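Local coordinates for 4-hydroxythreonine-4-phosphate dehydrogenase (Legionella pneumophila subsp. pneumophila, PDB 6XMY), which probably catalyses the NAD(P)-dependent oxidation of 4-(phosphooxy)-L-threonine in pyridoxine 5'-phosphate biosynthesis, with a divalent metal ion as cofactor, at residues A[126-130]-A[131-135]; A[154-158]-A[159-163]; A[167-171]-A[172-176]; A[179-182]-A[183-186]; A[230-233]-A[234-237]. One frame throughout, in Å; residues are numbered along the deposited sequence. Where two conformers were deposited one is given.

Interaction 1: A[126-130]-A[131-135]; sequences ANINA and AGITF
Asn129 reaches from the last turn of helix 125-130 to the backbone of Phe135, and its side chain ties the chain leaving the helix back onto it. From CB, which lies beside Ile133 O, the chain turns with CG anti to the carbonyl carbon (chi1 -75°), and this carries the amide over to Phe135. There the two ends of the amide divide the work. ND2 donates to Phe135 O at 2.9 Å, an almost straight bond (168°) that lies in the amide plane and meets a carbonyl lone pair. OD1 accepts from Phe135 N at 3.2 Å, with the donor above the amide plane, off the lone pairs, and a water bridges the same oxygen to Thr134 OG1. ND2 also donates to Lys125 O, one turn back, so three protein bonds fix the rotation of the group. The turn itself is a Schellman motif: Gly132 has positive phi, Gly132 N bonds to Asn129 O at 2.9 Å, and Ile133 N bonds to Ile128 O at 3.2 Å. On the apolar side Ile128 CG2 touches both Ile133 CB and Phe135 CB, while Ile128 CD1 sits over one face of the Phe135 ring, 4.2 Å from its centroid. Phe135 also packs on Val123, of the NAD site, and with Ile133 it sets the turn against Met100 of helix 96-111, before the chain runs on to helix 138-145.

Interaction 2: A[154-158]-A[159-163]; sequences MLACS and QMKVA
Met154 and Lys161 meet diagonally on one face of a beta hairpin formed by strands 152-156 and 161-164, Met154 being paired with Ala163 and Lys161 with Ala156 (non-hydrogen-bonded pairs). Met154 starts extended (chi1 -177°), which puts SD by Lys161 CB and CD, and a bend at chi3 swings CE across the lysine chain, 3.9 Å from Lys161 CD. Lys161 is straight as far as CE; its CG rests on Ala156 CB, and a bend at the last torsion (chi4 61°) places NZ near the turn. Leu155 and Val162 form the hydrogen-bonded pair, Leu155 N to Val162 O and Val162 N to Leu155 O, and their side chains fill the other face against Leu275 of helix 268-279. Leu155 also touches Asn285, a predicted substrate-binding residue. At the turn, Cys157 N donates to Met160 O at 3.0 Å, closing the hairpin, while the return bond from Met160 N to Cys157 O is weak. Cys157 SG is set between its backbone N and carbonyl carbon, and from there it meets Met160 CG at 4.1 Å. Two waters bridge the turn to the lysine: both donate to Cys157 O, and the nearer accepts from Lys161 NZ at 2.9 Å.

Interaction 3: A[167-171]-A[172-176]; sequences THLPL and RMVPD. With ZN (zinc ion), chain K.
Pro170 O accepts from Met173 N at 2.9 Å and Leu171 O accepts from Val174 N at 3.1 Å, two successive bonds that roll the chain into the short, weakly bonded helix 174-177. In both, the donor stands well above the carbonyl plane, 50° out of it for Met173 and 64° for Val174, in keeping with bonds that span three residues. A few residues earlier the chain holds its metal ligand: His168 NE2 binds the zinc ion at 2.3 Å, and two waters and His268 NE2 occupy further positions on the metal. The rings of His168 and His268 meet at about 45°. His168 is also the centre of an inverse gamma turn, with a weak bond from Leu169 N to Thr167 O. Thr167, just before it, bonds through OG1 to Glu140 OE2. This zinc site is the divalent-metal site of the PdxA family, whose ligands are predicted to be shared between the partners of a dimer, and the 167-173 loop leads from it to the helix. The apolar contacts lie further out. Met173, its CG anti to the carbonyl carbon, runs side by side with the Pro170 ring and points the same way, which lays SD 3.8 Å from Pro170 CD. Leu169 CB meets Val174 CG2 at 4.2 Å, and Leu169 CD1 lies near Met173 O. Pro175 CD packs against Leu171 O, which already takes the Val174 bond. Val174 is the buried member of the group, packed on Thr166, Leu210 and Tyr267, and Leu171 also touches Tyr267.

Interaction 4: A[179-182]-A[183-186]; sequences SSLL and IIKV
Leu182 and Val186, one turn apart on helix 180-197, touch through Leu182 CD1 and Val186 CG2 at 3.9 Å. Leu182 has its CG anti to the backbone N (chi1 176°), and this carries CD1 forward along the helix, onto the valine methyl. That methyl, CG2, also lies 3.3 Å from Leu182 O, the carbonyl that takes the bond from Val186 N. Ile184 differs: its CG1 is anti to the carbonyl carbon, beside the backbone N, and so leans back over the preceding turn, with CG1 3.2 Å from Ser180 O. Ile183 and Lys185 are turned the same way, Ile183 CG1 resting by Ser179 O and Lys185 CG by Leu181 O. Beneath these side chains run the regular helical bonds, from Ile183 N to Ser179 O through Val186 N to Leu182 O. The first turn is fixed by Ser179 at the N-cap, whose OG accepts from Leu182 N at 3.1 Å (156°) and so satisfies an amide at the helix start. Further out, the extended Lys185 reaches Glu149 OE2 in a salt bridge, and Ser180 OG is hydrogen-bonded to Ile227 O. Around the helix, Leu182 and Ile183 meet Val165, just after strand 161-164, while helix 223-237 receives Ser180 on Ala231, Ile183 on Ile228 and Ala231, and Ile184 on Thr234.

Interaction 5: A[230-233]-A[234-237]; sequences PALN and TLKN
Leu232 and Leu235 are three residues apart on helix 223-237, and their side chains meet at an angle, Leu232 CD2 touching Leu235 CD1 at 4.1 Å. Both have CG anti to the carbonyl carbon, which tilts them toward the N-terminal end of the helix; for Leu235 this lays CG and CD1 over Ala231 O, with CD1 at 3.5 Å. Lys236 leans the same way (chi1 -75°) and then runs fully extended, its CG 3.3 Å from Leu232 O and its ammonium nitrogen, NZ, ending 4.3 Å from Asn233 OD1. The two polar ends do not bond directly: a single water joins them, donating to Asn233 OD1 and accepting from Lys236 NZ, at 2.7 Å on each side. Thr234, on a different side of the helix, has OG1 3.2 Å from Pro230 O. The backbone holds all these groups in place with four regular bonds, from Thr234 N to Pro230 O through Asn237 N to Asn233 O. Pro230, which has no N-H to give the turn before it, marks a kink. Leu235 packs on Ile187 of helix 180-197, and Leu232, Leu235 and Lys236 on Val242. The leucine pair thus belongs to the inner side of the helix in a beta-alpha-beta unit, strand 204-208, helix 223-237 and strand 241-246.

In the fold
The five contacts follow one another along the chain, each closing before the next opens. Interaction 1 lies on the NAD side, and its centre is about 38 Å from that of interaction 5. Interactions 2, 3 and 4 are consecutive: the hairpin of strands 152-156 and 161-164 leads into the zinc loop, and that into helix 174-177 and helix 180-197. Interactions 4 and 5, with centres about 10 Å apart, touch directly, as Ile184 CD1 meets Thr234 CG2 at 3.8 Å and helix 180-197 packs on helix 223-237. Interaction 3, about 19 Å from interaction 1 between centres, carries the chain from the metal site to helix 180-197, while interaction 1 flanks the cofactor.

Interaction 1: A[126-130]-A[131-135]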
loop_
_atom_site.group_PDB
_atom_site.type_symbol
_atom_site.label_atom_id
_atom_site.label_comp_id
_atom_site.label_asym_id
_atom_site.label_seq_id
_atom_site.Cartn_x
_atom_site.Cartn_y
_atom_site.Cartn_z
ATOM N N ALA A 126 -2.945 -3.776 15.455
ATOM C CA ALA A 126 -3.161 -3.883 16.895
ATOM C C ALA A 126 -2.181 -4.847 17.548
ATOM O O ALA A 126 -1.703 -4.585 18.657
ATOM C CB ALA A 126 -4.599 -4.291 17.206
ATOM N N ASN A 127 -1.884 -5.979 16.896
ATOM C CA ASN A 127 -0.930 -6.921 17.480
ATOM C C ASN A 127 0.426 -6.261 17.694
ATOM O O ASN A 127 1.077 -6.480 18.723
ATOM C CB ASN A 127 -0.778 -8.165 16.601
ATOM C CG ASN A 127 0.070 -9.252 17.264
ATOM O OD1 ASN A 127 1.103 -9.674 16.742
ATOM N ND2 ASN A 127 -0.367 -9.700 18.421
ATOM N N ILE A 128 0.859 -5.437 16.733
ATOM C CA ILE A 128 2.132 -4.739 16.873
ATOM C C ILE A 128 2.078 -3.763 18.042
ATOM O O ILE A 128 2.997 -3.708 18.874
ATOM C CB ILE A 128 2.516 -4.061 15.547
ATOM C CG1 ILE A 128 2.792 -5.136 14.489
ATOM C CG2 ILE A 128 3.711 -3.131 15.735
ATOM C CD1 ILE A 128 2.760 -4.641 13.080
ATOM N N ASN A 129 0.995 -2.988 18.134
ATOM C CA ASN A 129 0.853 -2.059 19.250
ATOM C C ASN A 129 0.731 -2.795 20.580
ATOM O O ASN A 129 1.254 -2.329 21.601
ATOM C CB ASN A 129 -0.349 -1.145 19.020
ATOM C CG ASN A 129 -0.070 -0.070 17.980
ATOM O OD1 ASN A 129 0.540 0.963 18.278
ATOM N ND2 ASN A 129 -0.504 -0.309 16.752
ATOM N N ALA A 130 0.049 -3.945 20.591
ATOM C CA ALA A 130 -0.106 -4.704 21.833
ATOM C C ALA A 130 1.236 -5.179 22.367
ATOM O O ALA A 130 1.403 -5.335 23.582
ATOM C CB ALA A 130 -1.056 -5.884 21.624
ATOM N N ALA A 131 2.205 -5.396 21.481
ATOM C CA ALA A 131 3.547 -5.783 21.887
ATOM C C ALA A 131 4.377 -4.608 22.374
ATOM O O ALA A 131 5.518 -4.817 22.795
ATOM C CB ALA A 131 4.267 -6.464 20.728
ATOM N N GLY A 132 3.836 -3.394 22.340
ATOM C CA GLY A 132 4.543 -2.220 22.806
ATOM C C GLY A 132 5.208 -1.403 21.722
ATOM O O GLY A 132 5.968 -0.481 22.042
ATOM N N ILE A 133 4.939 -1.697 20.455
ATOM C CA ILE A 133 5.569 -1.021 19.331
ATOM C C ILE A 133 4.528 -0.069 18.755
ATOM O O ILE A 133 3.514 -0.508 18.201
ATOM C CB ILE A 133 6.021 -2.033 18.269
ATOM C CG1 ILE A 133 6.966 -3.075 18.875
ATOM C CG2 ILE A 133 6.685 -1.316 17.100
ATOM C CD1 ILE A 133 7.206 -4.283 17.972
ATOM N N THR A 134 4.757 1.233 18.887
ATOM C CA THR A 134 3.814 2.198 18.330
ATOM C C THR A 134 3.874 2.147 16.805
ATOM O O THR A 134 4.947 2.297 16.213
ATOM C CB THR A 134 4.101 3.598 18.869
ATOM O OG1 THR A 134 3.812 3.625 20.275
ATOM C CG2 THR A 134 3.214 4.625 18.181
ATOM N N PHE A 135 2.728 1.918 16.168
ATOM C CA PHE A 135 2.705 1.634 14.735
ATOM C C PHE A 135 1.341 2.022 14.191
ATOM O O PHE A 135 0.322 1.497 14.645
ATOM C CB PHE A 135 2.962 0.144 14.516
ATOM C CG PHE A 135 2.965 -0.287 13.068
ATOM C CD1 PHE A 135 4.079 -0.078 12.261
ATOM C CD2 PHE A 135 1.862 -0.925 12.518
ATOM C CE1 PHE A 135 4.086 -0.498 10.939
ATOM C CE2 PHE A 135 1.861 -1.345 11.200
ATOM C CZ PHE A 135 2.979 -1.130 10.405
HETATM O O HOH W 1 1.159 2.089 20.941
#

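Interaction 2: A[154-158]-A[159-163]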
loop_
_atom_site.group_PDB
_atom_site.type_symbol
_atom_site.label_atom_id
_atom_site.label_comp_id
_atom_site.label_asym_id
_atom_site.label_seq_id
_atom_site.Cartn_x
_atom_site.Cartn_y
_atom_site.Cartn_z
ATOM N N MET A 154 -1.988 5.926 -1.859
ATOM C CA MET A 154 -2.895 5.954 -2.997
ATOM C C MET A 154 -3.313 4.530 -3.306
ATOM O O MET A 154 -2.462 3.664 -3.513
ATOM C CB MET A 154 -2.257 6.605 -4.229
ATOM C CG MET A 154 -3.218 6.708 -5.402
ATOM S SD MET A 154 -2.486 7.461 -6.860
ATOM C CE MET A 154 -1.483 6.121 -7.484
ATOM N N LEU A 155 -4.607 4.273 -3.304
ATOM C CA LEU A 155 -5.115 3.005 -3.807
ATOM C C LEU A 155 -5.470 3.155 -5.281
ATOM O O LEU A 155 -5.983 4.197 -5.713
ATOM C CB LEU A 155 -6.307 2.506 -2.980
ATOM C CG LEU A 155 -5.906 1.647 -1.762
ATOM C CD1 LEU A 155 -5.183 2.471 -0.693
ATOM C CD2 LEU A 155 -7.104 0.920 -1.163
ATOM N N ALA A 156 -5.176 2.117 -6.054
ATOM C CA ALA A 156 -5.289 2.198 -7.501
ATOM C C ALA A 156 -5.893 0.920 -8.050
ATOM O O ALA A 156 -5.474 -0.181 -7.683
ATOM C CB ALA A 156 -3.911 2.429 -8.135
ATOM N N CYS A 157 -6.874 1.081 -8.928
ATOM C CA CYS A 157 -7.444 -0.010 -9.702
ATOM C C CYS A 157 -7.836 0.564 -11.058
ATOM O O CYS A 157 -7.686 1.762 -11.304
ATOM C CB CYS A 157 -8.633 -0.644 -8.972
ATOM S SG CYS A 157 -9.984 0.523 -8.605
ATOM N N SER A 158 -8.342 -0.295 -11.947
ATOM C CA SER A 158 -8.710 0.188 -13.274
ATOM C C SER A 158 -9.824 1.233 -13.214
ATOM O O SER A 158 -9.896 2.109 -14.083
ATOM C CB SER A 158 -9.106 -0.974 -14.184
ATOM O OG SER A 158 -10.360 -1.497 -13.803
ATOM N N GLN A 159 -10.688 1.171 -12.192
ATOM C CA GLN A 159 -11.815 2.098 -12.118
ATOM C C GLN A 159 -11.372 3.485 -11.675
ATOM O O GLN A 159 -11.916 4.496 -12.143
ATOM C CB GLN A 159 -12.881 1.565 -11.155
ATOM C CG GLN A 159 -13.619 0.318 -11.622
ATOM C CD GLN A 159 -12.915 -0.981 -11.249
ATOM O OE1 GLN A 159 -11.773 -0.976 -10.781
ATOM N NE2 GLN A 159 -13.600 -2.102 -11.455
ATOM N N MET A 160 -10.399 3.559 -10.772
ATOM C CA MET A 160 -10.092 4.843 -10.157
ATOM C C MET A 160 -8.802 4.745 -9.360
ATOM O O MET A 160 -8.342 3.657 -8.998
ATOM C CB MET A 160 -11.229 5.296 -9.232
ATOM C CG MET A 160 -11.468 4.342 -8.066
ATOM S SD MET A 160 -12.854 4.800 -7.015
ATOM C CE MET A 160 -14.239 4.498 -8.130
ATOM N N LYS A 161 -8.236 5.907 -9.085
ATOM C CA LYS A 161 -7.163 6.066 -8.120
ATOM C C LYS A 161 -7.676 6.997 -7.034
ATOM O O LYS A 161 -8.306 8.016 -7.336
ATOM C CB LYS A 161 -5.929 6.690 -8.786
ATOM C CG LYS A 161 -5.268 5.807 -9.841
ATOM C CD LYS A 161 -4.060 6.511 -10.428
ATOM C CE LYS A 161 -3.295 5.622 -11.401
ATOM N NZ LYS A 161 -4.127 5.198 -12.569
ATOM N N VAL A 162 -7.427 6.645 -5.773
ATOM C CA VAL A 162 -7.850 7.457 -4.634
ATOM C C VAL A 162 -6.647 7.669 -3.730
ATOM O O VAL A 162 -6.121 6.708 -3.156
ATOM C CB VAL A 162 -9.009 6.826 -3.851
ATOM C CG1 VAL A 162 -9.319 7.677 -2.627
ATOM C CG2 VAL A 162 -10.243 6.697 -4.737
ATOM N N ALA A 163 -6.212 8.917 -3.606
ATOM C CA ALA A 163 -5.162 9.298 -2.676
ATOM C C ALA A 163 -5.800 9.936 -1.454
ATOM O O ALA A 163 -6.834 10.601 -1.553
ATOM C CB ALA A 163 -4.205 10.297 -3.328
HETATM O O HOH W 2 -4.928 2.657 -11.543
HETATM O O HOH W 3 -7.195 4.195 -12.825
#

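Interaction 3: A[167-171]-A[172-176]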
loop_
_atom_site.group_PDB
_atom_site.type_symbol
_atom_site.label_atom_id
_atom_site.label_comp_id
_atom_site.label_asym_id
_atom_site.label_seq_id
_atom_site.Cartn_x
_atom_site.Cartn_y
_atom_site.Cartn_z
ATOM N N THR A 167 -4.446 9.400 6.684
ATOM C CA THR A 167 -4.497 7.949 6.573
ATOM C C THR A 167 -5.105 7.372 7.841
ATOM O O THR A 167 -6.336 7.452 8.032
ATOM C CB THR A 167 -3.106 7.370 6.275
ATOM O OG1 THR A 167 -2.223 7.676 7.362
ATOM C CG2 THR A 167 -2.550 7.936 4.987
ATOM N N HIS A 168 -4.320 6.786 8.726
ATOM C CA HIS A 168 -4.865 6.059 9.861
ATOM C C HIS A 168 -4.876 7.005 11.060
ATOM O O HIS A 168 -3.921 7.083 11.834
ATOM C CB HIS A 168 -4.129 4.733 10.054
ATOM C CG HIS A 168 -4.421 3.733 8.965
ATOM N ND1 HIS A 168 -3.471 3.298 8.069
ATOM C CD2 HIS A 168 -5.576 3.115 8.614
ATOM C CE1 HIS A 168 -4.021 2.452 7.218
ATOM N NE2 HIS A 168 -5.298 2.313 7.533
ATOM N N LEU A 169 -5.971 7.762 11.176
ATOM C CA LEU A 169 -6.287 8.649 12.285
ATOM C C LEU A 169 -7.654 8.289 12.834
ATOM O O LEU A 169 -8.554 7.925 12.071
ATOM C CB LEU A 169 -6.396 10.105 11.820
ATOM C CG LEU A 169 -5.137 10.835 11.395
ATOM C CD1 LEU A 169 -5.534 12.206 10.922
ATOM C CD2 LEU A 169 -4.158 10.928 12.558
ATOM N N PRO A 170 -7.858 8.436 14.141
ATOM C CA PRO A 170 -9.230 8.453 14.661
ATOM C C PRO A 170 -9.990 9.590 14.004
ATOM O O PRO A 170 -9.426 10.647 13.707
ATOM C CB PRO A 170 -9.034 8.728 16.155
ATOM C CG PRO A 170 -7.619 8.352 16.443
ATOM C CD PRO A 170 -6.862 8.675 15.199
ATOM N N LEU A 171 -11.278 9.366 13.749
ATOM C CA LEU A 171 -12.064 10.398 13.084
ATOM C C LEU A 171 -12.028 11.727 13.838
ATOM O O LEU A 171 -12.041 12.791 13.210
ATOM C CB LEU A 171 -13.505 9.930 12.891
ATOM C CG LEU A 171 -14.273 10.745 11.852
ATOM C CD1 LEU A 171 -13.863 10.315 10.454
ATOM C CD2 LEU A 171 -15.769 10.628 12.049
ATOM N N ARG A 172 -11.982 11.690 15.177
ATOM C CA ARG A 172 -11.908 12.917 15.972
ATOM C C ARG A 172 -10.736 13.800 15.557
ATOM O O ARG A 172 -10.814 15.028 15.674
ATOM C CB ARG A 172 -11.751 12.584 17.461
ATOM C CG ARG A 172 -13.002 12.109 18.175
ATOM C CD ARG A 172 -12.838 11.980 19.696
ATOM N NE ARG A 172 -14.116 11.662 20.347
ATOM C CZ ARG A 172 -14.976 12.583 20.765
ATOM N NH1 ARG A 172 -14.687 13.871 20.608
ATOM N NH2 ARG A 172 -16.116 12.222 21.341
ATOM N N MET A 173 -9.634 13.202 15.098
ATOM C CA MET A 173 -8.414 13.951 14.803
ATOM C C MET A 173 -8.327 14.427 13.362
ATOM O O MET A 173 -7.414 15.199 13.031
ATOM C CB MET A 173 -7.191 13.089 15.126
ATOM C CG MET A 173 -7.063 12.744 16.610
ATOM S SD MET A 173 -5.609 11.761 16.989
ATOM C CE MET A 173 -4.305 12.908 16.556
ATOM N N VAL A 174 -9.235 13.987 12.500
ATOM C CA VAL A 174 -9.135 14.331 11.081
ATOM C C VAL A 174 -9.191 15.833 10.831
ATOM O O VAL A 174 -8.289 16.357 10.154
ATOM C CB VAL A 174 -10.137 13.504 10.257
ATOM C CG1 VAL A 174 -10.302 14.086 8.851
ATOM C CG2 VAL A 174 -9.683 12.051 10.189
ATOM N N PRO A 175 -10.194 16.575 11.307
ATOM C CA PRO A 175 -10.245 18.001 10.948
ATOM C C PRO A 175 -9.015 18.789 11.365
ATOM O O PRO A 175 -8.500 19.580 10.564
ATOM C CB PRO A 175 -11.527 18.477 11.634
ATOM C CG PRO A 175 -12.390 17.229 11.670
ATOM C CD PRO A 175 -11.410 16.160 12.036
ATOM N N ASP A 176 -8.512 18.587 12.582
ATOM C CA ASP A 176 -7.324 19.317 13.006
ATOM C C ASP A 176 -6.078 18.883 12.253
ATOM O O ASP A 176 -5.122 19.660 12.177
ATOM C CB ASP A 176 -7.113 19.161 14.510
ATOM C CG ASP A 176 -8.143 19.919 15.320
ATOM O OD1 ASP A 176 -8.612 20.974 14.843
ATOM O OD2 ASP A 176 -8.479 19.470 16.434
HETATM ZN ZN ZN K . -6.768 1.096 6.257
HETATM O O HOH W 4 -4.905 -0.149 6.289
HETATM O O HOH W 5 -5.859 1.587 4.710
#

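Interaction 4: A[179-182]-A[183-186]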
loop_
_atom_site.group_PDB
_atom_site.type_symbol
_atom_site.label_atom_id
_atom_site.label_comp_id
_atom_site.label_asym_id
_atom_site.label_seq_id
_atom_site.Cartn_x
_atom_site.Cartn_y
_atom_site.Cartn_z
ATOM N N SER A 179 -4.447 20.765 7.142
ATOM C CA SER A 179 -4.067 22.152 6.935
ATOM C C SER A 179 -3.938 22.392 5.437
ATOM O O SER A 179 -3.841 21.450 4.644
ATOM C CB SER A 179 -2.725 22.450 7.601
ATOM O OG SER A 179 -1.698 21.674 7.015
ATOM N N SER A 180 -3.929 23.671 5.050
ATOM C CA SER A 180 -3.708 23.992 3.644
ATOM C C SER A 180 -2.356 23.458 3.169
ATOM O O SER A 180 -2.255 22.895 2.072
ATOM C CB SER A 180 -3.806 25.502 3.422
ATOM O OG SER A 180 -5.119 25.978 3.691
ATOM N N LEU A 181 -1.314 23.604 3.995
ATOM C CA LEU A 181 0.013 23.123 3.620
ATOM C C LEU A 181 0.026 21.618 3.401
ATOM O O LEU A 181 0.669 21.129 2.468
ATOM C CB LEU A 181 1.032 23.515 4.688
ATOM C CG LEU A 181 1.613 24.922 4.576
ATOM C CD1 LEU A 181 2.728 25.117 5.593
ATOM C CD2 LEU A 181 2.135 25.154 3.166
ATOM N N LEU A 182 -0.678 20.862 4.245
ATOM C CA LEU A 182 -0.701 19.414 4.066
ATOM C C LEU A 182 -1.361 19.037 2.747
ATOM O O LEU A 182 -0.853 18.188 2.009
ATOM C CB LEU A 182 -1.412 18.728 5.235
ATOM C CG LEU A 182 -1.573 17.207 5.070
ATOM C CD1 LEU A 182 -0.224 16.497 5.084
ATOM C CD2 LEU A 182 -2.478 16.652 6.152
ATOM N N ILE A 183 -2.496 19.671 2.432
ATOM C CA ILE A 183 -3.185 19.392 1.172
ATOM C C ILE A 183 -2.272 19.695 -0.007
ATOM O O ILE A 183 -2.169 18.908 -0.958
ATOM C CB ILE A 183 -4.491 20.200 1.091
ATOM C CG1 ILE A 183 -5.479 19.725 2.160
ATOM C CG2 ILE A 183 -5.105 20.078 -0.294
ATOM C CD1 ILE A 183 -6.686 20.621 2.270
ATOM N N ILE A 184 -1.588 20.840 0.047
ATOM C CA ILE A 184 -0.659 21.216 -1.019
ATOM C C ILE A 184 0.432 20.162 -1.186
ATOM O O ILE A 184 0.722 19.716 -2.303
ATOM C CB ILE A 184 -0.074 22.610 -0.742
ATOM C CG1 ILE A 184 -1.166 23.676 -0.885
ATOM C CG2 ILE A 184 1.091 22.892 -1.686
ATOM C CD1 ILE A 184 -0.840 24.971 -0.183
ATOM N N LYS A 185 1.052 19.752 -0.080
ATOM C CA LYS A 185 2.171 18.823 -0.171
ATOM C C LYS A 185 1.715 17.459 -0.661
ATOM O O LYS A 185 2.404 16.816 -1.464
ATOM C CB LYS A 185 2.855 18.717 1.188
ATOM C CG LYS A 185 3.643 19.968 1.531
ATOM C CD LYS A 185 4.147 19.938 2.957
ATOM C CE LYS A 185 4.969 21.179 3.268
ATOM N NZ LYS A 185 5.441 21.186 4.678
ATOM N N VAL A 186 0.553 17.003 -0.185
ATOM C CA VAL A 186 0.002 15.732 -0.645
ATOM C C VAL A 186 -0.276 15.782 -2.140
ATOM O O VAL A 186 0.090 14.867 -2.893
ATOM C CB VAL A 186 -1.265 15.383 0.154
ATOM C CG1 VAL A 186 -2.078 14.315 -0.569
ATOM C CG2 VAL A 186 -0.881 14.928 1.551
#

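Interaction 5: A[230-233]-A[234-237]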
loop_
_atom_site.group_PDB
_atom_site.type_symbol
_atom_site.label_atom_id
_atom_site.label_comp_id
_atom_site.label_asym_id
_atom_site.label_seq_id
_atom_site.Cartn_x
_atom_site.Cartn_y
_atom_site.Cartn_z
ATOM N N PRO A 230 -8.523 27.518 -0.277
ATOM C CA PRO A 230 -7.225 28.202 -0.391
ATOM C C PRO A 230 -6.108 27.293 -0.873
ATOM O O PRO A 230 -5.309 27.701 -1.728
ATOM C CB PRO A 230 -6.990 28.739 1.028
ATOM C CG PRO A 230 -8.372 28.956 1.565
ATOM C CD PRO A 230 -9.167 27.793 1.026
ATOM N N ALA A 231 -6.035 26.065 -0.356
ATOM C CA ALA A 231 -5.021 25.127 -0.825
ATOM C C ALA A 231 -5.184 24.821 -2.310
ATOM O O ALA A 231 -4.198 24.766 -3.047
ATOM C CB ALA A 231 -5.084 23.832 -0.012
ATOM N N LEU A 232 -6.416 24.600 -2.766
ATOM C CA LEU A 232 -6.630 24.284 -4.173
ATOM C C LEU A 232 -6.313 25.480 -5.066
ATOM O O LEU A 232 -5.813 25.309 -6.185
ATOM C CB LEU A 232 -8.059 23.787 -4.402
ATOM C CG LEU A 232 -8.450 22.524 -3.621
ATOM C CD1 LEU A 232 -9.869 22.077 -3.947
ATOM C CD2 LEU A 232 -7.445 21.398 -3.889
ATOM N N ASN A 233 -6.616 26.696 -4.602
ATOM C CA ASN A 233 -6.217 27.884 -5.352
ATOM C C ASN A 233 -4.701 27.966 -5.494
ATOM O O ASN A 233 -4.186 28.295 -6.572
ATOM C CB ASN A 233 -6.739 29.143 -4.663
ATOM C CG ASN A 233 -8.234 29.307 -4.807
ATOM O OD1 ASN A 233 -8.856 28.691 -5.671
ATOM N ND2 ASN A 233 -8.819 30.154 -3.967
ATOM N N THR A 234 -3.970 27.672 -4.413
ATOM C CA THR A 234 -2.512 27.671 -4.480
ATOM C C THR A 234 -2.025 26.642 -5.486
ATOM O O THR A 234 -1.154 26.931 -6.317
ATOM C CB THR A 234 -1.937 27.388 -3.091
ATOM O OG1 THR A 234 -2.285 28.461 -2.206
ATOM C CG2 THR A 234 -0.420 27.248 -3.143
ATOM N N LEU A 235 -2.594 25.436 -5.441
ATOM C CA LEU A 235 -2.200 24.388 -6.378
ATOM C C LEU A 235 -2.496 24.779 -7.822
ATOM O O LEU A 235 -1.669 24.554 -8.713
ATOM C CB LEU A 235 -2.904 23.083 -6.009
ATOM C CG LEU A 235 -2.342 22.447 -4.742
ATOM C CD1 LEU A 235 -3.367 21.497 -4.148
ATOM C CD2 LEU A 235 -1.061 21.699 -5.033
ATOM N N LYS A 236 -3.672 25.364 -8.073
ATOM C CA LYS A 236 -3.989 25.841 -9.417
ATOM C C LYS A 236 -2.960 26.850 -9.905
ATOM O O LYS A 236 -2.551 26.815 -11.071
ATOM C CB LYS A 236 -5.388 26.467 -9.438
ATOM C CG LYS A 236 -6.523 25.462 -9.401
ATOM C CD LYS A 236 -7.859 26.185 -9.203
ATOM C CE LYS A 236 -9.033 25.221 -9.119
ATOM N NZ LYS A 236 -10.286 25.906 -8.671
ATOM N N ASN A 237 -2.528 27.756 -9.028
ATOM C CA ASN A 237 -1.537 28.747 -9.430
ATOM C C ASN A 237 -0.126 28.180 -9.512
ATOM O O ASN A 237 0.776 28.875 -9.995
ATOM C CB ASN A 237 -1.595 29.975 -8.522
ATOM C CG ASN A 237 -2.809 30.831 -8.796
ATOM O OD1 ASN A 237 -3.519 30.613 -9.777
ATOM N ND2 ASN A 237 -3.054 31.811 -7.937
HETATM O O HOH W 6 -9.997 26.227 -6.024
#